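Local coordinates for protein putative nucleotide sugar epimerase/ dehydratase (Bordetella bronchiseptica, PDB 2Q1S) that binds NADH in a Rossmann fold and probably acts as a nucleotide-sugar epimerase or dehydratase in lipopolysaccharide O-antigen biosynthesis, at residues S179-S182 against M183-F187; D122-N125 against N126-T130; Y134-L137 against K138-R142. One frame throughout, in Å; residues are numbered along the deposited sequence.

Contact 1 (S179-S182 against M183-F187). With NAI (1,4-dihydronicotinamide adenine dinucleotide), chain B.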
loop_
_atom_site.group_PDB
_atom_site.type_symbol
_atom_site.label_atom_id
_atom_site.label_comp_id
_atom_site.label_asym_id
_atom_site.label_seq_id
_atom_site.Cartn_x
_atom_site.Cartn_y
_atom_site.Cartn_z
ATOM N N SER A 179 -8.223 3.139 9.235
ATOM C CA SER A 179 -7.038 3.891 9.650
ATOM C C SER A 179 -5.911 3.621 8.692
ATOM O O SER A 179 -5.892 2.592 8.023
ATOM C CB SER A 179 -6.604 3.460 11.053
ATOM O OG SER A 179 -6.265 2.086 11.079
ATOM N N PRO A 180 -4.916 4.531 8.677
ATOM C CA PRO A 180 -3.678 4.214 7.944
ATOM C C PRO A 180 -3.003 2.945 8.445
ATOM O O PRO A 180 -2.447 2.209 7.676
ATOM C CB PRO A 180 -2.830 5.492 8.149
ATOM C CG PRO A 180 -3.863 6.604 8.378
ATOM C CD PRO A 180 -4.912 5.904 9.233
ATOM N N TYR A 181 -3.049 2.702 9.761
ATOM C CA TYR A 181 -2.584 1.434 10.298
ATOM C C TYR A 181 -3.197 0.257 9.581
ATOM O O TYR A 181 -2.491 -0.669 9.194
ATOM C CB TYR A 181 -2.959 1.368 11.796
ATOM C CG TYR A 181 -2.585 0.056 12.471
ATOM C CD1 TYR A 181 -3.438 -1.029 12.466
ATOM C CD2 TYR A 181 -1.391 -0.041 13.201
ATOM C CE1 TYR A 181 -3.108 -2.196 13.099
ATOM C CE2 TYR A 181 -1.049 -1.227 13.835
ATOM C CZ TYR A 181 -1.919 -2.283 13.762
ATOM O OH TYR A 181 -1.588 -3.454 14.429
ATOM N N SER A 182 -4.512 0.238 9.447
ATOM C CA SER A 182 -5.169 -0.921 8.829
ATOM C C SER A 182 -4.698 -1.112 7.373
ATOM O O SER A 182 -4.488 -2.239 6.904
ATOM C CB SER A 182 -6.698 -0.795 8.916
ATOM O OG SER A 182 -7.209 0.262 8.115
ATOM N N MET A 183 -4.529 0.013 6.679
ATOM C CA MET A 183 -4.044 -0.049 5.290
ATOM C C MET A 183 -2.614 -0.569 5.255
ATOM O O MET A 183 -2.277 -1.412 4.456
ATOM C CB MET A 183 -4.152 1.330 4.635
ATOM C CG MET A 183 -5.629 1.720 4.464
ATOM S SD MET A 183 -5.822 3.229 3.438
ATOM C CE MET A 183 -5.058 4.475 4.493
ATOM N N SER A 184 -1.762 -0.035 6.115
ATOM C CA SER A 184 -0.366 -0.534 6.157
ATOM C C SER A 184 -0.294 -2.033 6.411
ATOM O O SER A 184 0.527 -2.743 5.795
ATOM C CB SER A 184 0.373 0.160 7.276
ATOM O OG SER A 184 0.710 1.489 6.901
ATOM N N LYS A 185 -1.148 -2.549 7.306
ATOM C CA LYS A 185 -1.103 -3.990 7.582
ATOM C C LYS A 185 -1.467 -4.789 6.331
ATOM O O LYS A 185 -0.822 -5.766 5.985
ATOM C CB LYS A 185 -2.039 -4.387 8.763
ATOM C CG LYS A 185 -1.653 -3.773 10.107
ATOM C CD LYS A 185 -0.185 -3.868 10.429
ATOM C CE LYS A 185 0.312 -5.300 10.529
ATOM N NZ LYS A 185 1.777 -5.365 10.958
ATOM N N ILE A 186 -2.458 -4.324 5.594
ATOM C CA ILE A 186 -2.894 -4.993 4.352
ATOM C C ILE A 186 -1.777 -4.861 3.293
ATOM O O ILE A 186 -1.472 -5.815 2.553
ATOM C CB ILE A 186 -4.217 -4.366 3.848
ATOM C CG1 ILE A 186 -5.364 -4.802 4.760
ATOM C CG2 ILE A 186 -4.426 -4.592 2.334
ATOM C CD1 ILE A 186 -6.682 -4.036 4.459
ATOM N N PHE A 187 -1.171 -3.676 3.221
ATOM C CA PHE A 187 -0.142 -3.461 2.214
ATOM C C PHE A 187 1.009 -4.455 2.426
ATOM O O PHE A 187 1.597 -4.960 1.462
ATOM C CB PHE A 187 0.408 -2.032 2.263
ATOM C CG PHE A 187 -0.608 -0.940 1.879
ATOM C CD1 PHE A 187 -1.852 -1.249 1.320
ATOM C CD2 PHE A 187 -0.270 0.405 2.050
ATOM C CE1 PHE A 187 -2.746 -0.228 0.961
ATOM C CE2 PHE A 187 -1.203 1.424 1.691
ATOM C CZ PHE A 187 -2.389 1.074 1.152
HETATM P PA NAI B . 4.243 -3.090 19.697
HETATM O O1A NAI B . 4.044 -1.656 19.360
HETATM O O2A NAI B . 4.526 -3.481 21.166
HETATM O O5B NAI B . 5.320 -3.746 18.805
HETATM C C5B NAI B . 5.818 -3.195 17.581
HETATM C C4B NAI B . 7.315 -2.955 17.667
HETATM O O4B NAI B . 7.754 -2.371 16.445
HETATM C C3B NAI B . 7.663 -1.962 18.807
HETATM O O3B NAI B . 8.687 -2.525 19.646
HETATM C C2B NAI B . 8.228 -0.767 18.053
HETATM O O2B NAI B . 9.269 0.012 18.719
HETATM C C1B NAI B . 8.790 -1.427 16.792
HETATM N N9A NAI B . 9.020 -0.521 15.680
HETATM C C8A NAI B . 8.234 0.528 15.289
HETATM N N7A NAI B . 8.761 1.085 14.197
HETATM C C5A NAI B . 9.891 0.410 13.839
HETATM C C6A NAI B . 10.917 0.490 12.791
HETATM N N6A NAI B . 10.902 1.416 11.825
HETATM N N1A NAI B . 11.943 -0.418 12.780
HETATM C C2A NAI B . 11.981 -1.364 13.758
HETATM N N3A NAI B . 11.094 -1.529 14.753
HETATM C C4A NAI B . 10.015 -0.674 14.846
HETATM O O3 NAI B . 2.870 -3.774 19.248
HETATM P PN NAI B . 2.467 -5.349 19.203
HETATM O O1N NAI B . 1.105 -5.504 19.663
HETATM O O2N NAI B . 3.638 -6.098 19.786
HETATM O O5D NAI B . 2.536 -5.627 17.590
HETATM C C5D NAI B . 3.418 -6.609 17.020
HETATM C C4D NAI B . 2.892 -6.928 15.619
HETATM O O4D NAI B . 1.638 -7.557 15.737
HETATM C C3D NAI B . 2.601 -5.673 14.794
HETATM O O3D NAI B . 3.037 -5.935 13.454
HETATM C C2D NAI B . 1.115 -5.509 14.886
HETATM O O2D NAI B . 0.586 -4.793 13.738
HETATM C C1D NAI B . 0.638 -6.935 14.903
HETATM N N1N NAI B . -0.663 -7.112 15.494
HETATM C C2N NAI B . -0.882 -7.008 16.845
HETATM C C3N NAI B . -2.149 -7.212 17.385
HETATM C C7N NAI B . -2.416 -7.086 18.882
HETATM O O7N NAI B . -3.546 -7.299 19.286
HETATM N N7N NAI B . -1.359 -6.772 19.674
HETATM C C4N NAI B . -3.228 -7.592 16.542
HETATM C C5N NAI B . -2.956 -7.729 15.151
HETATM C C6N NAI B . -1.664 -7.517 14.670
#
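Tyr181 and Lys185, one helical turn apart, form the YxxxK pair of the short-chain dehydrogenase/reductase family, and both polar ends reach the nicotinamide ribose of NADH. Lys185 CG lies over one face of the Tyr181 ring, 4.1 Å from its centroid. Bends at chi2 (-46°) and chi3 (-62°) fold the lysine past the ring and bring NZ to the sugar, where it donates to O3D of NADH at 2.9 Å and to O2D at 3.1 Å; a third bond goes to Ser149 O. Tyr181 OH shares the same ribose O2D in a short 2.6 Å bond.

At the helix start Ser179 is the N-cap: its OG accepts from Ser182 N (3.0 Å) and is also bonded to Asn112. In the conformer given here, one of two, Ser182 OG donates to Ser179 O at 2.7 Å, on a lone pair in the carbonyl plane; Met183 N also donates to that oxygen. Pro180 suits the first turn, where a backbone N-H would have no helical acceptor.

Helix 180-199 packs here against helices 112-117 and 119-126, Lys185 reaches strand 145-151 through Ser149, and Tyr194 of the second subunit covers Pro180 and Met183.

Contact 2 (D122-N125 against N126-T130); sequences DHEN and NTLTT. With NAI (1,4-dihydronicotinamide adenine dinucleotide), chain B.
Asp122 and Asn126 cross with their flat ends steeply turned, the carboxylate and amide planes 71° apart. Asn126 ND2 donates to Asp122 OD1 at 2.8 Å along an almost straight path (174° at the hydrogen), on the syn side of the oxygen and within the amide's own plane. The amide is gripped at its other end too, since Asn126 OD1 is bonded to the Thr108 hydroxyl, while Asp122 OD2 takes Ser184. Asparagine, with a donor and an acceptor on one flat group, can serve both neighbours at once.

His123 and Thr127 meet differently. The imidazole, with CG beside the carbonyl carbon (chi1 -177°), crosses Thr127 at a slant, so that Thr127 CB sits over its face, 3.9 Å from the centroid. A water in the ring plane joins ND1 of His123 to OG1 of Thr127, 2.8 Å from each; Thr127 OG1 is also hydrogen-bonded to Ser184 OG of helix 180-199. NE2 of His123 is bonded to NE2 of His123 of the second subunit.

Between these pairs the Rossmann-fold backbone shifts from helix 119-126 into helix 128-137. His123 O marks the change: it accepts from Thr127 N and also from Leu128 N at 2.9 Å, an i+5 bond that widens the turn.

Farther round, Glu124 bends at chi2 and brings OE1 to 3.4 Å from Leu128 CD2, its OE2 going to Thr88. Asn125 turns toward the cofactor: its OD1 accepts from the adenine amino group N6A of NADH at 3.0 Å, and ND2 is held by Ala121 O, so the amide's orientation is fixed from both ends. The carbonyl oxygen of Asn125 is buried with no polar partner; instead, Thr129 CG2 comes within 3.5 Å of this O atom.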
loop_
_atom_site.group_PDB
_atom_site.type_symbol
_atom_site.label_atom_id
_atom_site.label_comp_id
_atom_site.label_asym_id
_atom_site.label_seq_id
_atom_site.Cartn_x
_atom_site.Cartn_y
_atom_site.Cartn_z
ATOM N N ASP A 122 2.965 6.765 10.424
ATOM C CA ASP A 122 2.535 5.416 10.222
ATOM C C ASP A 122 3.237 4.811 9.002
ATOM O O ASP A 122 3.752 3.707 9.073
ATOM C CB ASP A 122 1.028 5.320 10.025
ATOM C CG ASP A 122 0.614 3.887 9.691
ATOM O OD1 ASP A 122 0.492 3.089 10.662
ATOM O OD2 ASP A 122 0.449 3.556 8.506
ATOM N N HIS A 123 3.311 5.571 7.912
ATOM C CA HIS A 123 3.807 4.973 6.695
ATOM C C HIS A 123 5.269 4.545 6.882
ATOM O O HIS A 123 5.660 3.442 6.472
ATOM C CB HIS A 123 3.675 6.020 5.579
ATOM C CG HIS A 123 4.097 5.478 4.264
ATOM N ND1 HIS A 123 3.242 4.735 3.466
ATOM C CD2 HIS A 123 5.280 5.531 3.634
ATOM C CE1 HIS A 123 3.899 4.363 2.383
ATOM N NE2 HIS A 123 5.154 4.792 2.488
ATOM N N GLU A 124 6.061 5.449 7.483
ATOM C CA GLU A 124 7.507 5.175 7.666
ATOM C C GLU A 124 7.725 3.923 8.497
ATOM O O GLU A 124 8.619 3.112 8.191
ATOM C CB GLU A 124 8.155 6.363 8.358
ATOM C CG GLU A 124 9.603 6.097 8.736
ATOM C CD GLU A 124 10.563 5.979 7.551
ATOM O OE1 GLU A 124 10.299 6.467 6.422
ATOM O OE2 GLU A 124 11.669 5.444 7.793
ATOM N N ASN A 125 6.891 3.728 9.518
ATOM C CA ASN A 125 7.090 2.630 10.483
ATOM C C ASN A 125 6.155 1.447 10.346
ATOM O O ASN A 125 6.184 0.522 11.181
ATOM C CB ASN A 125 6.995 3.251 11.883
ATOM C CG ASN A 125 8.071 4.288 12.096
ATOM O OD1 ASN A 125 9.259 3.959 12.187
ATOM N ND2 ASN A 125 7.687 5.565 12.095
ATOM N N ASN A 126 5.377 1.414 9.257
ATOM C CA ASN A 126 4.340 0.400 9.086
ATOM C C ASN A 126 4.215 -0.124 7.635
ATOM O O ASN A 126 3.796 -1.250 7.426
ATOM C CB ASN A 126 3.007 0.932 9.633
ATOM C CG ASN A 126 2.124 -0.135 10.249
ATOM O OD1 ASN A 126 2.456 -1.328 10.316
ATOM N ND2 ASN A 126 0.987 0.318 10.759
ATOM N N THR A 127 4.505 0.747 6.643
ATOM C CA THR A 127 4.438 0.310 5.255
ATOM C C THR A 127 5.854 0.157 4.715
ATOM O O THR A 127 6.208 -0.915 4.173
ATOM C CB THR A 127 3.645 1.307 4.372
ATOM O OG1 THR A 127 2.243 1.253 4.731
ATOM C CG2 THR A 127 3.719 0.952 2.869
ATOM N N LEU A 128 6.644 1.206 4.858
ATOM C CA LEU A 128 7.975 1.191 4.245
ATOM C C LEU A 128 8.889 0.169 4.912
ATOM O O LEU A 128 9.789 -0.368 4.271
ATOM C CB LEU A 128 8.560 2.607 4.270
ATOM C CG LEU A 128 9.908 2.800 3.614
ATOM C CD1 LEU A 128 9.802 2.658 2.069
ATOM C CD2 LEU A 128 10.471 4.146 4.009
ATOM N N THR A 129 8.611 -0.090 6.183
ATOM C CA THR A 129 9.373 -1.115 6.937
ATOM C C THR A 129 9.337 -2.449 6.163
ATOM O O THR A 129 10.389 -3.058 5.895
ATOM C CB THR A 129 8.674 -1.328 8.292
ATOM O OG1 THR A 129 7.248 -1.374 8.070
ATOM C CG2 THR A 129 9.026 -0.238 9.255
ATOM N N THR A 130 8.149 -2.921 5.803
ATOM C CA THR A 130 8.007 -4.196 5.121
ATOM C C THR A 130 8.699 -4.211 3.763
ATOM O O THR A 130 9.416 -5.167 3.410
ATOM C CB THR A 130 6.526 -4.547 4.974
ATOM O OG1 THR A 130 5.921 -4.453 6.275
ATOM C CG2 THR A 130 6.357 -5.964 4.417
HETATM P PA NAI B . 4.243 -3.090 19.697
HETATM O O1A NAI B . 4.044 -1.656 19.360
HETATM O O2A NAI B . 4.526 -3.481 21.166
HETATM O O5B NAI B . 5.320 -3.746 18.805
HETATM C C5B NAI B . 5.818 -3.195 17.581
HETATM C C4B NAI B . 7.315 -2.955 17.667
HETATM O O4B NAI B . 7.754 -2.371 16.445
HETATM C C3B NAI B . 7.663 -1.962 18.807
HETATM O O3B NAI B . 8.687 -2.525 19.646
HETATM C C2B NAI B . 8.228 -0.767 18.053
HETATM O O2B NAI B . 9.269 0.012 18.719
HETATM C C1B NAI B . 8.790 -1.427 16.792
HETATM N N9A NAI B . 9.020 -0.521 15.680
HETATM C C8A NAI B . 8.234 0.528 15.289
HETATM N N7A NAI B . 8.761 1.085 14.197
HETATM C C5A NAI B . 9.891 0.410 13.839
HETATM C C6A NAI B . 10.917 0.490 12.791
HETATM N N6A NAI B . 10.902 1.416 11.825
HETATM N N1A NAI B . 11.943 -0.418 12.780
HETATM C C2A NAI B . 11.981 -1.364 13.758
HETATM N N3A NAI B . 11.094 -1.529 14.753
HETATM C C4A NAI B . 10.015 -0.674 14.846
HETATM O O3 NAI B . 2.870 -3.774 19.248
HETATM P PN NAI B . 2.467 -5.349 19.203
HETATM O O1N NAI B . 1.105 -5.504 19.663
HETATM O O2N NAI B . 3.638 -6.098 19.786
HETATM O O5D NAI B . 2.536 -5.627 17.590
HETATM C C5D NAI B . 3.418 -6.609 17.020
HETATM C C4D NAI B . 2.892 -6.928 15.619
HETATM O O4D NAI B . 1.638 -7.557 15.737
HETATM C C3D NAI B . 2.601 -5.673 14.794
HETATM O O3D NAI B . 3.037 -5.935 13.454
HETATM C C2D NAI B . 1.115 -5.509 14.886
HETATM O O2D NAI B . 0.586 -4.793 13.738
HETATM C C1D NAI B . 0.638 -6.935 14.903
HETATM N N1N NAI B . -0.663 -7.112 15.494
HETATM C C2N NAI B . -0.882 -7.008 16.845
HETATM C C3N NAI B . -2.149 -7.212 17.385
HETATM C C7N NAI B . -2.416 -7.086 18.882
HETATM O O7N NAI B . -3.546 -7.299 19.286
HETATM N N7N NAI B . -1.359 -6.772 19.674
HETATM C C4N NAI B . -3.228 -7.592 16.542
HETATM C C5N NAI B . -2.956 -7.729 15.151
HETATM C C6N NAI B . -1.664 -7.517 14.670
HETATM O O HOH W 1 0.795 3.487 3.910
#

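Contact 3 (Y134-L137 against K138-R142)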
loop_
_atom_site.group_PDB
_atom_site.type_symbol
_atom_site.label_atom_id
_atom_site.label_comp_id
_atom_site.label_asym_id
_atom_site.label_seq_id
_atom_site.Cartn_x
_atom_site.Cartn_y
_atom_site.Cartn_z
ATOM N N TYR A 134 11.926 -6.575 2.884
ATOM C CA TYR A 134 11.785 -7.611 1.874
ATOM C C TYR A 134 12.764 -7.393 0.722
ATOM O O TYR A 134 13.347 -8.343 0.175
ATOM C CB TYR A 134 10.355 -7.635 1.368
ATOM C CG TYR A 134 9.357 -8.261 2.331
ATOM C CD1 TYR A 134 9.747 -8.674 3.635
ATOM C CD2 TYR A 134 8.027 -8.437 1.953
ATOM C CE1 TYR A 134 8.830 -9.280 4.482
ATOM C CE2 TYR A 134 7.090 -9.010 2.790
ATOM C CZ TYR A 134 7.486 -9.422 4.074
ATOM O OH TYR A 134 6.556 -10.012 4.911
ATOM N N GLU A 135 12.961 -6.127 0.347
ATOM C CA GLU A 135 13.891 -5.803 -0.737
ATOM C C GLU A 135 15.323 -6.242 -0.404
ATOM O O GLU A 135 16.057 -6.721 -1.274
ATOM C CB GLU A 135 13.826 -4.302 -1.042
ATOM C CG GLU A 135 14.672 -3.840 -2.218
ATOM C CD GLU A 135 14.282 -4.422 -3.583
ATOM O OE1 GLU A 135 13.252 -5.125 -3.781
ATOM O OE2 GLU A 135 15.113 -4.204 -4.495
ATOM N N ARG A 136 15.701 -6.076 0.853
ATOM C CA ARG A 136 17.007 -6.548 1.324
ATOM C C ARG A 136 17.106 -8.076 1.400
ATOM O O ARG A 136 18.175 -8.633 1.046
ATOM C CB ARG A 136 17.389 -5.928 2.656
ATOM C CG ARG A 136 18.819 -6.318 3.129
ATOM C CD ARG A 136 19.894 -5.979 2.101
ATOM N NE ARG A 136 21.219 -6.434 2.561
ATOM C CZ ARG A 136 22.124 -7.003 1.768
ATOM N NH1 ARG A 136 21.878 -7.148 0.472
ATOM N NH2 ARG A 136 23.295 -7.394 2.263
ATOM N N LEU A 137 16.036 -8.725 1.871
ATOM C CA LEU A 137 16.035 -10.185 2.074
ATOM C C LEU A 137 15.904 -10.969 0.776
ATOM O O LEU A 137 16.149 -12.181 0.776
ATOM C CB LEU A 137 14.942 -10.619 3.039
ATOM C CG LEU A 137 14.918 -10.097 4.472
ATOM C CD1 LEU A 137 13.677 -10.622 5.134
ATOM C CD2 LEU A 137 16.200 -10.512 5.243
ATOM N N LYS A 138 15.565 -10.316 -0.346
ATOM C CA LYS A 138 15.000 -11.066 -1.481
ATOM C C LYS A 138 15.928 -12.047 -2.144
ATOM O O LYS A 138 15.423 -12.944 -2.808
ATOM C CB LYS A 138 14.398 -10.167 -2.566
ATOM C CG LYS A 138 15.364 -9.364 -3.422
ATOM C CD LYS A 138 14.498 -8.392 -4.241
ATOM C CE LYS A 138 15.151 -7.593 -5.339
ATOM N NZ LYS A 138 14.099 -6.618 -5.937
ATOM N N HIS A 139 17.239 -11.834 -2.014
ATOM C CA HIS A 139 18.214 -12.736 -2.630
ATOM C C HIS A 139 18.951 -13.577 -1.583
ATOM O O HIS A 139 19.853 -14.344 -1.932
ATOM C CB HIS A 139 19.210 -12.003 -3.563
ATOM C CG HIS A 139 18.558 -11.341 -4.741
ATOM N ND1 HIS A 139 17.623 -11.982 -5.530
ATOM C CD2 HIS A 139 18.695 -10.097 -5.253
ATOM C CE1 HIS A 139 17.217 -11.158 -6.481
ATOM N NE2 HIS A 139 17.839 -10.001 -6.327
ATOM N N PHE A 140 18.556 -13.462 -0.311
ATOM C CA PHE A 140 19.149 -14.319 0.738
ATOM C C PHE A 140 18.736 -15.789 0.566
ATOM O O PHE A 140 17.571 -16.117 0.263
ATOM C CB PHE A 140 18.719 -13.859 2.130
ATOM C CG PHE A 140 19.432 -12.621 2.637
ATOM C CD1 PHE A 140 20.201 -11.835 1.786
ATOM C CD2 PHE A 140 19.278 -12.225 3.979
ATOM C CE1 PHE A 140 20.849 -10.690 2.280
ATOM C CE2 PHE A 140 19.893 -11.119 4.467
ATOM C CZ PHE A 140 20.680 -10.340 3.626
ATOM N N LYS A 141 19.694 -16.667 0.809
ATOM C CA LYS A 141 19.559 -18.074 0.475
ATOM C C LYS A 141 19.432 -18.984 1.705
ATOM O O LYS A 141 18.914 -20.092 1.597
ATOM C CB LYS A 141 20.765 -18.531 -0.381
ATOM C CG LYS A 141 20.829 -17.910 -1.804
ATOM C CD LYS A 141 19.633 -18.418 -2.614
ATOM C CE LYS A 141 19.686 -18.072 -4.088
ATOM N NZ LYS A 141 19.378 -16.660 -4.323
ATOM N N ARG A 142 19.879 -18.496 2.856
ATOM C CA ARG A 142 19.803 -19.280 4.098
ATOM C C ARG A 142 18.388 -19.208 4.690
ATOM O O ARG A 142 18.030 -20.038 5.508
ATOM C CB ARG A 142 20.818 -18.751 5.113
ATOM C CG ARG A 142 20.915 -19.630 6.347
ATOM C CD ARG A 142 22.118 -19.311 7.220
ATOM N NE ARG A 142 21.944 -19.887 8.556
ATOM C CZ ARG A 142 22.793 -19.771 9.565
ATOM N NH1 ARG A 142 23.987 -19.214 9.391
ATOM N NH2 ARG A 142 22.470 -20.282 10.743
HETATM O O HOH W 2 15.559 -4.992 -7.237
HETATM O O HOH W 3 19.124 -9.824 -1.234
#
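Arg136 and Phe140 meet nearly at right angles, with the guanidinium and ring planes 77° apart. Phe140 CE1 stands over the centre of one guanidinium face, 3.9 Å above it, so the arginine meets a rim carbon of the phenyl ring and the charge is not stacked on the aromatic face. On one face of Phe140 lie the backbone atoms Arg136 O, 3.6 Å above the plane and toward the rim, and Leu137 CA. Around the ring, CD2 of Phe140 touches CD2 of Leu137 at 3.7 Å. The neighbouring His139 ring carries Lys138 CG over the centre of one face.

The backbone turns sharply beneath these groups. Helix 128-137 stops at Leu137, and a type I beta turn runs from Leu137 to Phe140, closed by Phe140 N donating to Leu137 O at 2.9 Å. That donor stands well above the carbonyl plane, 51° out of it. A water gives a proton to Arg136 O and accepts one from His139 N, bridging the same bend. Leu137 itself faces inward, onto Val146 of strand 145-151, as suits a branched apolar chain.

Glu135 and Lys138 lie side by side, pointing the same way. Lys138 sets out between its backbone N and carbonyl carbon (chi1 71°) and then runs extended, placing NZ 2.8 Å from Glu135 OE1 in a salt bridge, with a weak second bond to OE2. Tyr195 OH also holds OE1, and Pro119 of the second subunit packs against the side chains of both Glu135 and Lys138.

Arg136 NH2 donates to Leu96 O, just past helix 90-95, which steadies the guanidinium without neutralising it. The Glu135 carboxylate probably offsets much of the Lys138 charge, whereas that of Arg136 may be favourable near the C-terminal end of helix 128-137.

Contacts 1 and 2 form one neighbourhood, their centres 9 Å apart. Ser184 OG of contact 1 sits 2.6 Å from Asp122 OD2 and 2.7 Å from Thr127 OG1 of contact 2, probable hydrogen bonds that tie helix 180-199 to the junction of helices 119-126 and 128-137. They grip NADH at different places, contact 1 at the nicotinamide ribose and contact 2 at the adenine. Contact 3 ends the helix that contact 2 begins; their centres lie 18 Å apart and they adjoin only in sequence. It is away from the cofactor, the side chain of Tyr134 being about 10 Å from NADH. All three contacts touch the second subunit.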